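PDB 3HOL: TbpB from Actinobacillus pleuropneumoniae, which probably binds host transferrin at the bacterial surface, as the lipoprotein member of a receptor used to acquire iron. Local coordinates for residues A[79-84]-A[262-267]; A[83-88]-A[102-107]; A[109-114]-A[241-246]; A[116-121]-A[268-273]. All coordinates share one frame; numbering follows the deposited sequence.

Interaction 1 (A[79-84]-A[262-267])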
# COMPACT_ATOMS: atom_id res chain seq x y z
N SER A 79 4.55 -1.80 22.95
CA SER A 79 3.97 -0.45 23.02
C SER A 79 4.72 0.61 22.18
O SER A 79 4.18 1.67 21.94
CB SER A 79 3.85 0.02 24.48
OG SER A 79 2.78 -0.70 25.10
N SER A 80 5.94 0.31 21.76
CA SER A 80 6.71 1.27 20.94
C SER A 80 6.35 1.21 19.44
O SER A 80 6.78 2.06 18.65
CB SER A 80 8.20 1.04 21.14
OG SER A 80 8.59 -0.24 20.64
N LEU A 81 5.63 0.16 19.04
CA LEU A 81 5.25 -0.02 17.62
C LEU A 81 3.93 0.66 17.38
O LEU A 81 2.93 0.29 17.99
CB LEU A 81 5.16 -1.53 17.26
CG LEU A 81 6.51 -2.26 17.34
CD1 LEU A 81 6.38 -3.74 17.04
CD2 LEU A 81 7.52 -1.60 16.35
N GLN A 82 3.91 1.64 16.48
CA GLN A 82 2.68 2.39 16.17
C GLN A 82 1.93 1.90 14.95
O GLN A 82 0.72 2.13 14.80
CB GLN A 82 3.02 3.88 15.97
CG GLN A 82 3.68 4.54 17.17
CD GLN A 82 4.02 5.96 16.84
OE1 GLN A 82 5.15 6.26 16.48
NE2 GLN A 82 3.02 6.83 16.87
N TYR A 83 2.61 1.22 14.04
CA TYR A 83 2.01 0.95 12.72
C TYR A 83 2.06 -0.53 12.35
O TYR A 83 1.43 -0.91 11.37
CB TYR A 83 2.77 1.73 11.62
CG TYR A 83 2.72 3.21 11.86
CD1 TYR A 83 1.51 3.91 11.68
CD2 TYR A 83 3.85 3.93 12.26
CE1 TYR A 83 1.41 5.28 11.90
CE2 TYR A 83 3.78 5.32 12.48
CZ TYR A 83 2.55 5.99 12.30
OH TYR A 83 2.43 7.36 12.50
N VAL A 84 2.82 -1.34 13.08
CA VAL A 84 2.93 -2.77 12.70
C VAL A 84 2.75 -3.69 13.91
O VAL A 84 2.90 -3.26 15.05
CB VAL A 84 4.28 -3.08 11.98
CG1 VAL A 84 4.47 -2.21 10.77
CG2 VAL A 84 5.52 -2.93 12.95
N SER A 262 8.62 -7.97 12.58
CA SER A 262 8.29 -6.54 12.60
C SER A 262 9.41 -5.80 13.36
O SER A 262 10.08 -6.36 14.24
CB SER A 262 6.92 -6.32 13.28
OG SER A 262 6.91 -6.86 14.60
N ALA A 263 9.63 -4.53 13.01
CA ALA A 263 10.76 -3.79 13.52
C ALA A 263 10.53 -2.30 13.26
O ALA A 263 9.71 -1.93 12.45
CB ALA A 263 12.03 -4.25 12.81
N LYS A 264 11.29 -1.46 13.95
CA LYS A 264 11.13 -0.01 13.88
C LYS A 264 12.53 0.59 13.83
O LYS A 264 13.42 0.07 14.51
CB LYS A 264 10.42 0.42 15.16
CG LYS A 264 10.45 1.91 15.48
CD LYS A 264 9.76 2.17 16.85
CE LYS A 264 9.79 3.67 17.19
NZ LYS A 264 9.36 4.53 16.03
N HIS A 265 12.71 1.66 13.04
CA HIS A 265 14.02 2.27 12.93
C HIS A 265 14.24 3.31 14.06
O HIS A 265 13.30 3.79 14.67
CB HIS A 265 14.34 2.85 11.52
CG HIS A 265 13.64 4.15 11.21
ND1 HIS A 265 13.97 5.35 11.83
CD2 HIS A 265 12.67 4.45 10.32
CE1 HIS A 265 13.21 6.31 11.35
NE2 HIS A 265 12.42 5.80 10.41
N ASN A 266 15.49 3.62 14.32
CA ASN A 266 15.84 4.52 15.41
C ASN A 266 16.26 5.89 14.90
O ASN A 266 17.02 6.58 15.60
CB ASN A 266 16.97 3.90 16.26
CG ASN A 266 18.26 3.67 15.46
OD1 ASN A 266 18.26 3.58 14.21
ND2 ASN A 266 19.38 3.57 16.19
N GLY A 267 15.81 6.29 13.72
CA GLY A 267 16.21 7.60 13.14
C GLY A 267 15.47 8.79 13.71
O GLY A 267 14.32 8.65 14.19
O HOH W 1 7.07 4.51 14.91
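Leu81 sets CG anti to its own carbonyl carbon (chi1 -65°) and Lys264 sets CG anti to its backbone N (chi1 165°), and the two side chains slide past each other in opposite directions. The contact seats the loop before strand 84-91, in what is probably the N-lobe handle domain, against strand 257-265 of the N-lobe beta barrel. Leu81 forks over the strand: CD2 lies 3.7 Å from Lys264 CB, and CD1 reaches to 4.0 Å from Ser262 OG. Beside it, Val84 CG2 packs 3.7 Å from Ser262 CB, while Ser262 OG is hydrogen-bonded to Ser86 OG of strand 84-91. Lys264 CD and CE run alongside the carbonyl of Ser80, CD 3.5 Å from Ser80 O. No direct hydrogen bond joins the two segments, so their fit rests on apolar branches and one bridging water. Glu245 of the adjacent barrel strand adds polar hold by accepting from the N-H groups of Gln82 and Tyr83. The last bend of the Lys264 chain turns NZ to the water, which in turn donates to Gln82 OE1 at 3.0 Å.

Interaction 2 (A[83-88]-A[102-107])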
# COMPACT_ATOMS: atom_id res chain seq x y z
N TYR A 83 2.61 1.22 14.04
CA TYR A 83 2.01 0.95 12.72
C TYR A 83 2.06 -0.53 12.35
O TYR A 83 1.43 -0.91 11.37
CB TYR A 83 2.77 1.73 11.62
CG TYR A 83 2.72 3.21 11.86
CD1 TYR A 83 1.51 3.91 11.68
CD2 TYR A 83 3.85 3.93 12.26
CE1 TYR A 83 1.41 5.28 11.90
CE2 TYR A 83 3.78 5.32 12.48
CZ TYR A 83 2.55 5.99 12.30
OH TYR A 83 2.43 7.36 12.50
N VAL A 84 2.82 -1.34 13.08
CA VAL A 84 2.93 -2.77 12.70
C VAL A 84 2.75 -3.69 13.91
O VAL A 84 2.90 -3.26 15.05
CB VAL A 84 4.28 -3.08 11.98
CG1 VAL A 84 4.47 -2.21 10.77
CG2 VAL A 84 5.52 -2.93 12.95
N ARG A 85 2.44 -4.96 13.68
CA ARG A 85 2.44 -5.96 14.79
C ARG A 85 2.64 -7.33 14.18
O ARG A 85 1.97 -7.68 13.20
CB ARG A 85 1.10 -5.96 15.56
CG ARG A 85 1.10 -6.91 16.77
CD ARG A 85 -0.20 -6.83 17.59
NE ARG A 85 -0.12 -7.64 18.84
CZ ARG A 85 -1.04 -7.64 19.80
NH1 ARG A 85 -2.11 -6.82 19.71
NH2 ARG A 85 -0.87 -8.42 20.89
N SER A 86 3.52 -8.12 14.75
CA SER A 86 3.62 -9.52 14.35
C SER A 86 3.63 -10.37 15.63
O SER A 86 3.87 -9.87 16.76
CB SER A 86 4.88 -9.73 13.50
OG SER A 86 6.03 -9.39 14.27
N GLY A 87 3.33 -11.66 15.50
CA GLY A 87 3.33 -12.54 16.69
C GLY A 87 2.55 -13.81 16.44
O GLY A 87 2.54 -14.35 15.33
N TYR A 88 1.93 -14.30 17.50
CA TYR A 88 1.21 -15.56 17.41
C TYR A 88 -0.00 -15.49 18.34
O TYR A 88 -0.07 -14.62 19.22
CB TYR A 88 2.14 -16.73 17.82
CG TYR A 88 2.90 -16.49 19.12
CD1 TYR A 88 2.27 -16.61 20.38
CD2 TYR A 88 4.25 -16.11 19.10
CE1 TYR A 88 2.98 -16.35 21.58
CE2 TYR A 88 4.98 -15.88 20.29
CZ TYR A 88 4.33 -16.02 21.50
OH TYR A 88 5.04 -15.80 22.63
N TYR A 102 -2.22 -19.68 15.45
CA TYR A 102 -1.89 -18.92 14.25
C TYR A 102 -0.66 -18.06 14.45
O TYR A 102 -0.34 -17.66 15.58
CB TYR A 102 -3.07 -18.00 13.86
CG TYR A 102 -4.37 -18.73 13.65
CD1 TYR A 102 -4.73 -19.17 12.38
CD2 TYR A 102 -5.23 -19.01 14.73
CE1 TYR A 102 -5.91 -19.86 12.18
CE2 TYR A 102 -6.42 -19.73 14.53
CZ TYR A 102 -6.74 -20.13 13.25
OH TYR A 102 -7.89 -20.85 13.00
N VAL A 103 0.00 -17.77 13.33
CA VAL A 103 1.18 -16.85 13.29
C VAL A 103 0.83 -15.79 12.22
O VAL A 103 0.29 -16.13 11.14
CB VAL A 103 2.48 -17.63 12.96
CG1 VAL A 103 3.72 -16.68 12.87
CG2 VAL A 103 2.73 -18.75 14.04
N TYR A 104 1.13 -14.52 12.51
CA TYR A 104 0.70 -13.42 11.62
C TYR A 104 1.63 -12.20 11.66
O TYR A 104 2.46 -12.03 12.58
CB TYR A 104 -0.70 -12.98 12.04
CG TYR A 104 -0.69 -12.21 13.34
CD1 TYR A 104 -0.65 -10.81 13.35
CD2 TYR A 104 -0.63 -12.88 14.56
CE1 TYR A 104 -0.56 -10.10 14.53
CE2 TYR A 104 -0.57 -12.18 15.75
CZ TYR A 104 -0.51 -10.79 15.72
OH TYR A 104 -0.45 -10.07 16.88
N TYR A 105 1.53 -11.36 10.64
CA TYR A 105 1.93 -9.95 10.80
C TYR A 105 0.85 -9.09 10.21
O TYR A 105 0.12 -9.53 9.30
CB TYR A 105 3.25 -9.63 10.09
CG TYR A 105 3.16 -9.37 8.58
CD1 TYR A 105 3.02 -8.06 8.07
CD2 TYR A 105 3.30 -10.42 7.66
CE1 TYR A 105 2.94 -7.81 6.67
CE2 TYR A 105 3.27 -10.18 6.25
CZ TYR A 105 3.10 -8.85 5.79
OH TYR A 105 3.04 -8.60 4.45
N LYS A 106 0.79 -7.83 10.66
CA LYS A 106 -0.03 -6.84 10.00
C LYS A 106 0.51 -5.44 10.24
O LYS A 106 1.38 -5.23 11.11
CB LYS A 106 -1.48 -6.93 10.51
CG LYS A 106 -1.56 -6.67 12.05
CD LYS A 106 -2.95 -6.22 12.51
CE LYS A 106 -3.95 -7.31 12.48
NZ LYS A 106 -5.35 -6.76 12.74
N GLY A 107 0.01 -4.51 9.45
CA GLY A 107 0.34 -3.08 9.58
C GLY A 107 -0.76 -2.18 9.06
O GLY A 107 -1.65 -2.63 8.32
O HOH W 2 0.17 -11.74 19.04
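Tyr83 O opens the pairing by taking a CA-H...O contact from Gly107 CA at 3.0 Å, at the start of the antiparallel hairpin of strands 84-91 and 101-107. Val84 then stands opposite Gly107 as a non-hydrogen-bonded pair. Arg85 and Lys106 form the next, hydrogen-bonded pair: Arg85 N gives to Lys106 O at 2.8 Å, and Lys106 N returns a bond to Arg85 O. The Arg85 side chain leaves fully extended on the face it shares with Tyr104 and Lys106, its CG anti to the backbone N (chi1 -176°), and passes the phenol end of Tyr104. Tyr104 OH comes 3.1 Å from Arg85 NE, but the angle is too poor for a hydrogen bond, and guanidinium and ring planes stand 63° apart. Ser86 sits beside Tyr105, CB to CB 3.8 Å, on the face turned to the barrel. Gly87 N bonds Tyr104 O at 3.1 Å, Tyr104 N answers to Gly87 O, and the Tyr104 ring lies across this backbone, Gly87 N 3.9 Å above its plane toward the rim. At Tyr88, CB rests 4.3 Å from Val103 CG2, and a water links Tyr88 O with Tyr104 OH. Arg85 gathers the carbonyl oxygens of Leu57 and Lys75, Lys106 those of Asn54, Asn56 and Asp59, in bonds that are probably charge-assisted.

Interaction 3 (A[109-114]-A[241-246])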
# COMPACT_ATOMS: atom_id res chain seq x y z
N SER A 109 -1.38 2.11 7.53
CA SER A 109 -0.70 3.29 6.96
C SER A 109 0.54 2.93 6.10
O SER A 109 1.64 3.41 6.38
CB SER A 109 -0.35 4.28 8.08
OG SER A 109 0.28 5.41 7.51
N PRO A 110 0.37 2.09 5.05
CA PRO A 110 1.50 1.77 4.16
C PRO A 110 2.21 3.05 3.68
O PRO A 110 1.54 3.98 3.26
CB PRO A 110 0.81 1.09 2.95
CG PRO A 110 -0.51 0.54 3.52
CD PRO A 110 -0.92 1.55 4.56
N ALA A 111 3.54 3.10 3.78
CA ALA A 111 4.30 4.37 3.64
C ALA A 111 4.07 5.08 2.32
O ALA A 111 4.11 4.45 1.27
CB ALA A 111 5.83 4.10 3.83
N LYS A 112 3.85 6.39 2.35
CA LYS A 112 3.74 7.14 1.07
C LYS A 112 4.97 8.01 0.83
O LYS A 112 5.13 8.58 -0.26
CB LYS A 112 2.47 8.02 1.07
CG LYS A 112 1.17 7.16 0.85
CD LYS A 112 -0.02 8.04 0.51
CE LYS A 112 -1.28 7.17 0.27
NZ LYS A 112 -2.02 6.91 1.55
N GLU A 113 5.81 8.12 1.85
CA GLU A 113 7.13 8.73 1.71
C GLU A 113 8.16 7.78 2.30
O GLU A 113 7.88 7.05 3.26
CB GLU A 113 7.18 10.08 2.44
CG GLU A 113 6.11 11.07 2.01
CD GLU A 113 6.31 12.51 2.57
OE1 GLU A 113 7.27 12.78 3.34
OE2 GLU A 113 5.50 13.38 2.23
N LEU A 114 9.35 7.78 1.69
CA LEU A 114 10.50 7.04 2.18
C LEU A 114 11.67 8.00 2.51
O LEU A 114 11.79 9.06 1.88
CB LEU A 114 10.98 6.07 1.07
CG LEU A 114 9.99 5.00 0.58
CD1 LEU A 114 10.74 4.11 -0.43
CD2 LEU A 114 9.52 4.13 1.72
N PRO A 241 3.50 6.77 7.83
CA PRO A 241 3.50 7.63 6.65
C PRO A 241 4.88 7.82 6.02
O PRO A 241 4.95 8.05 4.83
CB PRO A 241 3.02 9.00 7.18
CG PRO A 241 2.22 8.65 8.43
CD PRO A 241 2.77 7.38 8.98
N LYS A 242 5.93 7.74 6.83
CA LYS A 242 7.31 7.91 6.39
C LYS A 242 8.17 6.64 6.59
O LYS A 242 9.40 6.74 6.81
CB LYS A 242 7.95 9.11 7.08
CG LYS A 242 7.24 10.42 6.82
CD LYS A 242 7.80 11.43 7.79
CE LYS A 242 6.98 12.71 7.75
NZ LYS A 242 7.50 13.57 6.71
N ALA A 243 7.55 5.46 6.53
CA ALA A 243 8.30 4.18 6.69
C ALA A 243 9.02 4.09 8.06
O ALA A 243 10.12 3.54 8.17
CB ALA A 243 9.28 3.97 5.50
N GLU A 244 8.37 4.61 9.10
CA GLU A 244 8.86 4.49 10.46
C GLU A 244 9.10 3.01 10.87
O GLU A 244 9.98 2.75 11.64
CB GLU A 244 7.86 5.11 11.44
CG GLU A 244 7.78 6.67 11.34
CD GLU A 244 6.72 7.20 10.39
OE1 GLU A 244 6.31 6.57 9.39
OE2 GLU A 244 6.30 8.34 10.63
N GLU A 245 8.31 2.08 10.33
CA GLU A 245 8.31 0.70 10.80
C GLU A 245 8.19 -0.23 9.58
O GLU A 245 7.91 0.25 8.45
CB GLU A 245 7.13 0.47 11.79
CG GLU A 245 7.34 1.29 13.12
CD GLU A 245 6.15 1.27 14.01
OE1 GLU A 245 5.23 0.44 13.81
OE2 GLU A 245 6.10 2.11 14.90
N MET A 246 8.44 -1.53 9.80
CA MET A 246 8.38 -2.49 8.70
C MET A 246 7.89 -3.82 9.26
O MET A 246 8.07 -4.12 10.46
CB MET A 246 9.75 -2.64 8.01
CG MET A 246 10.85 -3.09 9.00
SD MET A 246 12.44 -3.43 8.17
CE MET A 246 12.13 -5.14 7.51
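Pro241 O is gripped by two consecutive N-H groups, from Lys112 N at 3.2 Å and from Glu113 N at 3.1 Å, where the linker after the hairpin of strands 84-91 and 101-107 runs past a barrel turn. The two donors approach differently: Glu113 N comes nearly end-on to the carbonyl, whereas Lys112 N stands above the carbonyl plane. Next to this grip the packing is close. Ala243 CB lies 3.8 Å from Ala111 CB and equally near Leu114 CD2, whose branch swings back toward the turn although its CB starts away from it. Lys242 CA adds a CA-H...O contact to Glu113 O at 3.3 Å. The outer side, where Pro241 and Lys242 are exposed to solvent, is looser. Glu113 and Lys242 run side by side in the same direction, yet their tips meet only in a weak salt bridge, OE1 to NZ 3.5 Å, and Glu113 OE1 has a stronger partner in Thr272 OG1. At the other end, Ser109 OG, anti to its backbone N (chi1 -179°), touches Pro241 CD at 3.5 Å. Within the turn, Lys242 N bonds Glu244 OE1 at 2.8 Å, and Glu244 and Glu245 together face Tyr239 as a classic beta bulge. The turn joins barrel strands 231-239 and 245-251, Phe238 covering both alanines, while Glu113 and Leu114 begin strand 113-115, which pairs with strand 272-282.

Interaction 4 (A[116-121]-A[268-273])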
# COMPACT_ATOMS: atom_id res chain seq x y z
N VAL A 116 15.19 9.62 2.23
CA VAL A 116 15.89 9.95 0.97
C VAL A 116 17.21 9.20 0.85
O VAL A 116 17.49 8.57 -0.16
CB VAL A 116 16.20 11.49 0.82
CG1 VAL A 116 16.73 11.76 -0.58
CG2 VAL A 116 14.94 12.28 1.01
N ASN A 117 18.03 9.25 1.87
CA ASN A 117 19.33 8.62 1.73
C ASN A 117 19.95 8.10 3.02
O ASN A 117 21.02 7.50 2.95
CB ASN A 117 20.30 9.56 0.99
CG ASN A 117 20.53 10.87 1.73
OD1 ASN A 117 21.59 11.49 1.60
ND2 ASN A 117 19.54 11.30 2.50
N GLN A 118 19.30 8.30 4.17
CA GLN A 118 19.89 7.90 5.47
C GLN A 118 19.92 6.38 5.56
O GLN A 118 18.93 5.74 5.16
CB GLN A 118 19.06 8.45 6.65
CG GLN A 118 19.77 8.43 8.00
CD GLN A 118 19.04 9.24 9.09
OE1 GLN A 118 18.45 10.30 8.83
NE2 GLN A 118 19.10 8.74 10.30
N LEU A 119 21.02 5.79 6.02
CA LEU A 119 21.12 4.32 6.16
C LEU A 119 20.48 3.97 7.50
O LEU A 119 20.95 4.40 8.54
CB LEU A 119 22.59 3.87 6.09
CG LEU A 119 23.02 2.41 6.26
CD1 LEU A 119 22.44 1.51 5.16
CD2 LEU A 119 24.56 2.40 6.20
N LEU A 120 19.34 3.28 7.47
CA LEU A 120 18.54 3.10 8.68
C LEU A 120 18.42 1.65 9.15
O LEU A 120 18.20 0.74 8.34
CB LEU A 120 17.15 3.73 8.50
CG LEU A 120 17.07 5.27 8.55
CD1 LEU A 120 15.73 5.69 7.94
CD2 LEU A 120 17.21 5.81 9.96
N THR A 121 18.60 1.45 10.44
CA THR A 121 18.53 0.09 11.04
C THR A 121 17.17 -0.07 11.69
O THR A 121 16.83 0.73 12.53
CB THR A 121 19.65 -0.09 12.09
OG1 THR A 121 20.88 -0.14 11.38
CG2 THR A 121 19.50 -1.40 12.88
N SER A 268 16.10 9.97 13.67
CA SER A 268 15.46 11.22 14.16
C SER A 268 15.43 12.27 13.07
O SER A 268 16.46 12.52 12.44
CB SER A 268 16.28 11.84 15.30
OG SER A 268 16.67 10.87 16.26
N ASN A 269 14.27 12.91 12.89
CA ASN A 269 14.16 14.01 11.90
C ASN A 269 14.71 13.58 10.53
O ASN A 269 15.62 14.21 9.98
CB ASN A 269 14.92 15.29 12.37
CG ASN A 269 14.31 15.94 13.63
OD1 ASN A 269 14.50 15.46 14.76
ND2 ASN A 269 13.63 17.07 13.43
N VAL A 270 14.18 12.46 10.01
CA VAL A 270 14.66 11.87 8.78
C VAL A 270 14.06 12.64 7.60
O VAL A 270 12.84 12.83 7.57
CB VAL A 270 14.22 10.37 8.74
CG1 VAL A 270 14.45 9.78 7.37
CG2 VAL A 270 14.96 9.58 9.84
N ASP A 271 14.90 13.06 6.65
CA ASP A 271 14.46 13.72 5.41
C ASP A 271 13.81 12.67 4.51
O ASP A 271 14.37 11.58 4.34
CB ASP A 271 15.64 14.26 4.59
CG ASP A 271 16.52 15.27 5.34
OD1 ASP A 271 16.03 16.02 6.21
OD2 ASP A 271 17.73 15.33 4.99
N THR A 272 12.66 12.99 3.93
CA THR A 272 11.93 11.99 3.15
C THR A 272 11.59 12.53 1.78
O THR A 272 11.63 13.76 1.57
CB THR A 272 10.66 11.49 3.89
OG1 THR A 272 9.79 12.60 4.10
CG2 THR A 272 11.00 10.91 5.26
N VAL A 273 11.32 11.61 0.82
CA VAL A 273 10.75 11.97 -0.47
C VAL A 273 9.44 11.18 -0.71
O VAL A 273 9.32 10.03 -0.28
CB VAL A 273 11.69 11.63 -1.68
CG1 VAL A 273 12.74 12.70 -1.86
CG2 VAL A 273 12.34 10.22 -1.56
O HOH W 3 18.74 14.02 2.60
O HOH W 4 17.84 12.06 6.69
O HOH W 5 17.04 10.40 4.72
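Val116 pushes one methyl into the backbone of the opposite segment: with CG1 anti to its backbone N (chi1 -172°), CG2 is left to lie 3.4 Å from Thr272 C and 3.6 Å from Val273 CG1. Its own backbone fastens the same spot, Val116 N donating to Asp271 O at 3.0 Å. Here the short link between strand 113-115 and barrel strand 119-133 runs beside the connection from barrel strand 257-265 to strand 272-282, the touching parts heading 140° apart. Gln118 is extended, CG anti to the backbone N (chi1 -164°), and passes at a slant over Val270, so that its OE1 approaches Val270 CG2 at 3.7 Å. Leu120, a buried residue, meets the other branch of Val270, CD1 to Val270 CG1 4.3 Å, and Pro115 and His265 touch both Leu120 and Val270. The remaining polar links go through water. One water donates to Gln118 OE1 and accepts from Asp271 N; another accepts from Gln118 N and donates to Asp271 O; a third joins Asp271 OD2 to Asn117 ND2, weakly on the asparagine side. Val116, Val270, Val273 and Leu120 thus supply the apolar contacts, while Asp271 enters the water bridges with its N, O and OD2, so that the polar joining of this surface seam is largely solvent-mediated.

Interactions 1 and 2 share Tyr83 and Val84 and have centres 12 Å apart: the first sets the handle loop on the barrel wall, the second builds the sheet that follows. Interaction 3, whose centre is 11 Å from that of interaction 1, reaches the same wall through Glu245, whose OE1 lies 2.7 Å from Tyr83 N. It also continues into interaction 4, where Leu114 O and Val273 N are 2.8 Å apart. Interactions 1 and 4 meet at His265 and Leu120. Interactions 2 and 4 stay apart, about 12 Å between nearest atoms. Interaction 3 is nested within the loop closed by interaction 1, and interaction 4 crosses both; together they join the probable N-lobe handle, the barrel and the sheet of strand 272-282.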